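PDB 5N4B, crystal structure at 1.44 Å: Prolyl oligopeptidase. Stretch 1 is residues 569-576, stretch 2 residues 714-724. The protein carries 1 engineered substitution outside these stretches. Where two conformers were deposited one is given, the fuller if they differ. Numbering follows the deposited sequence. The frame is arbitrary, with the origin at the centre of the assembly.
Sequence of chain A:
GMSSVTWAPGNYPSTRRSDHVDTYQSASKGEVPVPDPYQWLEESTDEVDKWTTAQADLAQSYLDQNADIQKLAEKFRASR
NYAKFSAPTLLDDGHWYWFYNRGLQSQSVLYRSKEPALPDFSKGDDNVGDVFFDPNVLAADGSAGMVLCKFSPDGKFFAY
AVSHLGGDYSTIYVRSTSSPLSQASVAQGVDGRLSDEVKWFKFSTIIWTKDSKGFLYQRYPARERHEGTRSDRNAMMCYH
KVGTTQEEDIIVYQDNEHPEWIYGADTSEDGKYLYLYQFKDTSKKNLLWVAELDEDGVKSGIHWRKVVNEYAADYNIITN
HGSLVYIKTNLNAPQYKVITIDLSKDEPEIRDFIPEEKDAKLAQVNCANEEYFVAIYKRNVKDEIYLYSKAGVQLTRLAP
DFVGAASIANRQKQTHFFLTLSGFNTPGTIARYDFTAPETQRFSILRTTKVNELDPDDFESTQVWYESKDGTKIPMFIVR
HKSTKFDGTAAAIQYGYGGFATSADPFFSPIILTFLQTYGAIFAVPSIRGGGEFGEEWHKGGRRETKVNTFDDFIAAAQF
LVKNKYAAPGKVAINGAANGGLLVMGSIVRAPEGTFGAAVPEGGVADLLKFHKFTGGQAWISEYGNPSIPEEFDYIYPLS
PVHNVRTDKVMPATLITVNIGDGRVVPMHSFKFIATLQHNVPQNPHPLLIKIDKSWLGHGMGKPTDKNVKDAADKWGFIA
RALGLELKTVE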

# COMPACT_ATOMS: atom_id res chain seq x y z
N PRO A 569 -5.93 31.20 5.00
CA PRO A 569 -5.56 30.96 6.41
C PRO A 569 -6.60 30.13 7.14
O PRO A 569 -7.81 30.35 7.00
N GLY A 570 -6.12 29.14 7.91
CA GLY A 570 -6.98 28.27 8.68
C GLY A 570 -7.70 27.19 7.90
O GLY A 570 -8.52 26.46 8.47
N LYS A 571 -7.46 27.09 6.60
CA LYS A 571 -8.25 26.18 5.78
C LYS A 571 -7.43 25.07 5.13
O LYS A 571 -7.80 24.57 4.09
N VAL A 572 -6.32 24.67 5.77
CA VAL A 572 -5.58 23.46 5.38
C VAL A 572 -5.99 22.33 6.31
O VAL A 572 -5.80 22.42 7.52
N ALA A 573 -6.56 21.28 5.75
CA ALA A 573 -6.90 20.06 6.46
C ALA A 573 -5.89 19.01 6.09
O ALA A 573 -5.36 19.01 4.98
N ILE A 574 -5.60 18.11 7.02
CA ILE A 574 -4.62 17.06 6.78
C ILE A 574 -5.23 15.68 6.96
O ILE A 574 -6.13 15.48 7.79
N ASN A 575 -4.70 14.73 6.19
CA ASN A 575 -5.20 13.36 6.16
C ASN A 575 -4.06 12.42 5.83
O ASN A 575 -3.15 12.78 5.06
N GLY A 576 -4.09 11.23 6.43
CA GLY A 576 -3.12 10.18 6.15
C GLY A 576 -3.51 8.95 6.93
O GLY A 576 -4.33 9.01 7.84
N ASP A 714 -18.51 10.87 5.19
CA ASP A 714 -18.32 11.34 6.57
C ASP A 714 -17.01 12.11 6.72
O ASP A 714 -16.98 13.17 7.33
N LYS A 715 -15.93 11.56 6.18
CA LYS A 715 -14.61 12.17 6.33
C LYS A 715 -14.54 13.53 5.65
O LYS A 715 -14.16 14.54 6.26
N TRP A 716 -14.91 13.57 4.36
CA TRP A 716 -14.78 14.81 3.61
C TRP A 716 -15.85 15.81 4.04
O TRP A 716 -15.60 17.02 4.04
N GLY A 717 -17.01 15.32 4.44
CA GLY A 717 -18.03 16.23 4.99
C GLY A 717 -17.62 16.84 6.31
O GLY A 717 -17.85 18.03 6.57
N PHE A 718 -16.97 16.04 7.15
CA PHE A 718 -16.45 16.55 8.41
C PHE A 718 -15.44 17.65 8.15
O PHE A 718 -15.47 18.71 8.77
N ILE A 719 -14.52 17.39 7.23
CA ILE A 719 -13.53 18.39 6.89
C ILE A 719 -14.21 19.64 6.35
O ILE A 719 -13.87 20.76 6.74
N ALA A 720 -15.15 19.49 5.42
CA ALA A 720 -15.78 20.66 4.82
C ALA A 720 -16.47 21.53 5.86
O ALA A 720 -16.30 22.76 5.87
N ARG A 721 -17.21 20.91 6.77
CA ARG A 721 -17.88 21.69 7.81
C ARG A 721 -16.87 22.35 8.74
O ARG A 721 -17.02 23.52 9.09
N ALA A 722 -15.83 21.61 9.13
CA ALA A 722 -14.82 22.21 10.00
C ALA A 722 -14.16 23.41 9.37
O ALA A 722 -13.73 24.31 10.10
N LEU A 723 -13.99 23.43 8.04
CA LEU A 723 -13.39 24.57 7.34
C LEU A 723 -14.41 25.60 6.92
O LEU A 723 -14.04 26.61 6.31
N GLY A 724 -15.68 25.41 7.26
CA GLY A 724 -16.73 26.37 6.95
C GLY A 724 -17.13 26.40 5.49
O GLY A 724 -17.65 27.42 5.02

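This is a small, largely buried contact between a strand and a helix running nearly antiparallel to it, with a short apolar middle and one lysine hydrogen bond at each end. The axes of strand 572-576 and helix 714-722 cross at 155° and approach to 9.6 Å. Together the two stretches bury 369 Å². The backbones lie closer at one end: the CA atoms of Lys-571 and Leu-723 are 5.6 Å apart, while those of Asn-575 and Lys-715 are 9.5 Å apart. At the wide end the side chains of Lys-715 and Asn-575 meet across the gap.

The strand alternates. Ala-573 and Asn-575 point toward the helix, whereas Val-572 (chi1 t) and Ile-574 (chi1 p, chi2 t) point away and make no contact with it. From the other stretch, Lys-715, Ile-719 and Leu-723 point toward the strand; they are spaced four residues apart.

Ala-573 is the apolar centre. Its CB lies 3.6 Å from CG2 of Ile-719 and 4.1 Å from CD1 of Leu-723. Ala-573 presents only a methyl, and both branched side chains lie against it. Ile-719 is in the m, t rotamer. Leu-723, also m, t, has the largest area covered by the other stretch. Its CD2 also reaches the backbone, 3.8 Å from O of Gly-570.

At the wide end, Asn-575 (chi1 t) extends toward the helix. Lys-715 reaches out to meet it with chi angles t, t, p, t. NZ of Lys-715 donates a hydrogen bond to OD1 of Asn-575 at 3.1 Å. ND2 of Asn-575 is hydrogen-bonded elsewhere in the structure. Trp-716 (chi1 m, chi2 123°) starts sideways, but its ring end comes nearer. CH2 of Trp-716 lies 3.8 Å from OD1 of Asn-575, in an oblique approach to the ring. Two conformers of Trp-716 were deposited, and this description applies to the one given.

At the opposite end, Lys-571 leaves its backbone sideways and runs along m, t, t, m. Its NZ donates a 2.9 Å hydrogen bond to O of Leu-723. This carbonyl belongs to the residue just before Gly-724. Gly-724 has positive phi and closes the last turn in a Schellman motif, with N of Gly-724 bonded to O of Arg-721 at 3.0 Å. The lysine therefore ties the two stretches together where their backbones lie closest.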

# COMPACT_ATOMS: atom_id res chain seq x y z
CB PRO A 569 -5.51 32.37 6.99
CG PRO A 569 -5.20 33.22 5.84
CD PRO A 569 -5.94 32.63 4.66
CB LYS A 571 -9.06 26.96 4.75
CG LYS A 571 -10.10 27.96 5.36
CD LYS A 571 -11.14 28.27 4.28
CE LYS A 571 -12.18 29.34 4.66
NZ LYS A 571 -12.65 29.15 6.07
CB VAL A 572 -4.06 23.65 5.43
CG1 VAL A 572 -3.39 22.38 4.95
CG2 VAL A 572 -3.59 24.87 4.60
CB ALA A 573 -8.28 19.56 6.06
CB ILE A 574 -3.33 17.21 7.61
CG1 ILE A 574 -3.63 17.34 9.09
CG2 ILE A 574 -2.49 18.40 7.10
CD1 ILE A 574 -2.36 17.37 10.00
CB ASN A 575 -6.33 13.29 5.11
CG ASN A 575 -6.93 11.90 4.91
OD1 ASN A 575 -7.08 11.48 3.75
ND2 ASN A 575 -7.31 11.22 5.96
CB ASP A 714 -18.27 10.14 7.52
CG ASP A 714 -19.62 9.54 7.87
OD1 ASP A 714 -20.64 10.12 7.53
OD2 ASP A 714 -19.63 8.45 8.52
CB LYS A 715 -13.53 11.25 5.72
CG LYS A 715 -12.22 11.90 5.49
CD LYS A 715 -11.17 10.86 5.16
CE LYS A 715 -11.19 10.45 3.77
NZ LYS A 715 -9.78 9.99 3.37
CB TRP A 716 -14.80 14.54 2.10
CG TRP A 716 -13.69 13.67 1.63
CD1 TRP A 716 -13.80 12.47 0.96
CD2 TRP A 716 -12.28 13.88 1.82
NE1 TRP A 716 -12.56 11.95 0.71
CE2 TRP A 716 -11.61 12.78 1.25
CE3 TRP A 716 -11.54 14.89 2.43
CZ2 TRP A 716 -10.22 12.66 1.25
CZ3 TRP A 716 -10.16 14.78 2.43
CH2 TRP A 716 -9.51 13.68 1.84
CB PHE A 718 -15.83 15.42 9.23
CG PHE A 718 -15.19 15.87 10.52
CD1 PHE A 718 -15.96 15.92 11.66
CD2 PHE A 718 -13.87 16.21 10.58
CE1 PHE A 718 -15.43 16.34 12.89
CE2 PHE A 718 -13.32 16.63 11.79
CZ PHE A 718 -14.09 16.69 12.93
CB ILE A 719 -12.50 17.81 5.90
CG1 ILE A 719 -11.55 16.84 6.61
CG2 ILE A 719 -11.72 18.95 5.24
CD1 ILE A 719 -10.71 16.02 5.69
CB ALA A 720 -16.80 20.25 3.75
CB ARG A 721 -18.85 20.81 8.60
CG ARG A 721 -19.44 21.58 9.75
CD ARG A 721 -20.80 21.13 10.15
NE ARG A 721 -21.78 21.49 9.12
CZ ARG A 721 -23.08 21.45 9.33
NH1 ARG A 721 -23.93 21.75 8.35
NH2 ARG A 721 -23.52 21.09 10.53
CB ALA A 722 -13.73 21.22 10.34
CB LEU A 723 -12.62 24.05 6.11
CG LEU A 723 -11.53 22.99 6.39
CD1 LEU A 723 -10.76 22.67 5.12
CD2 LEU A 723 -10.59 23.37 7.56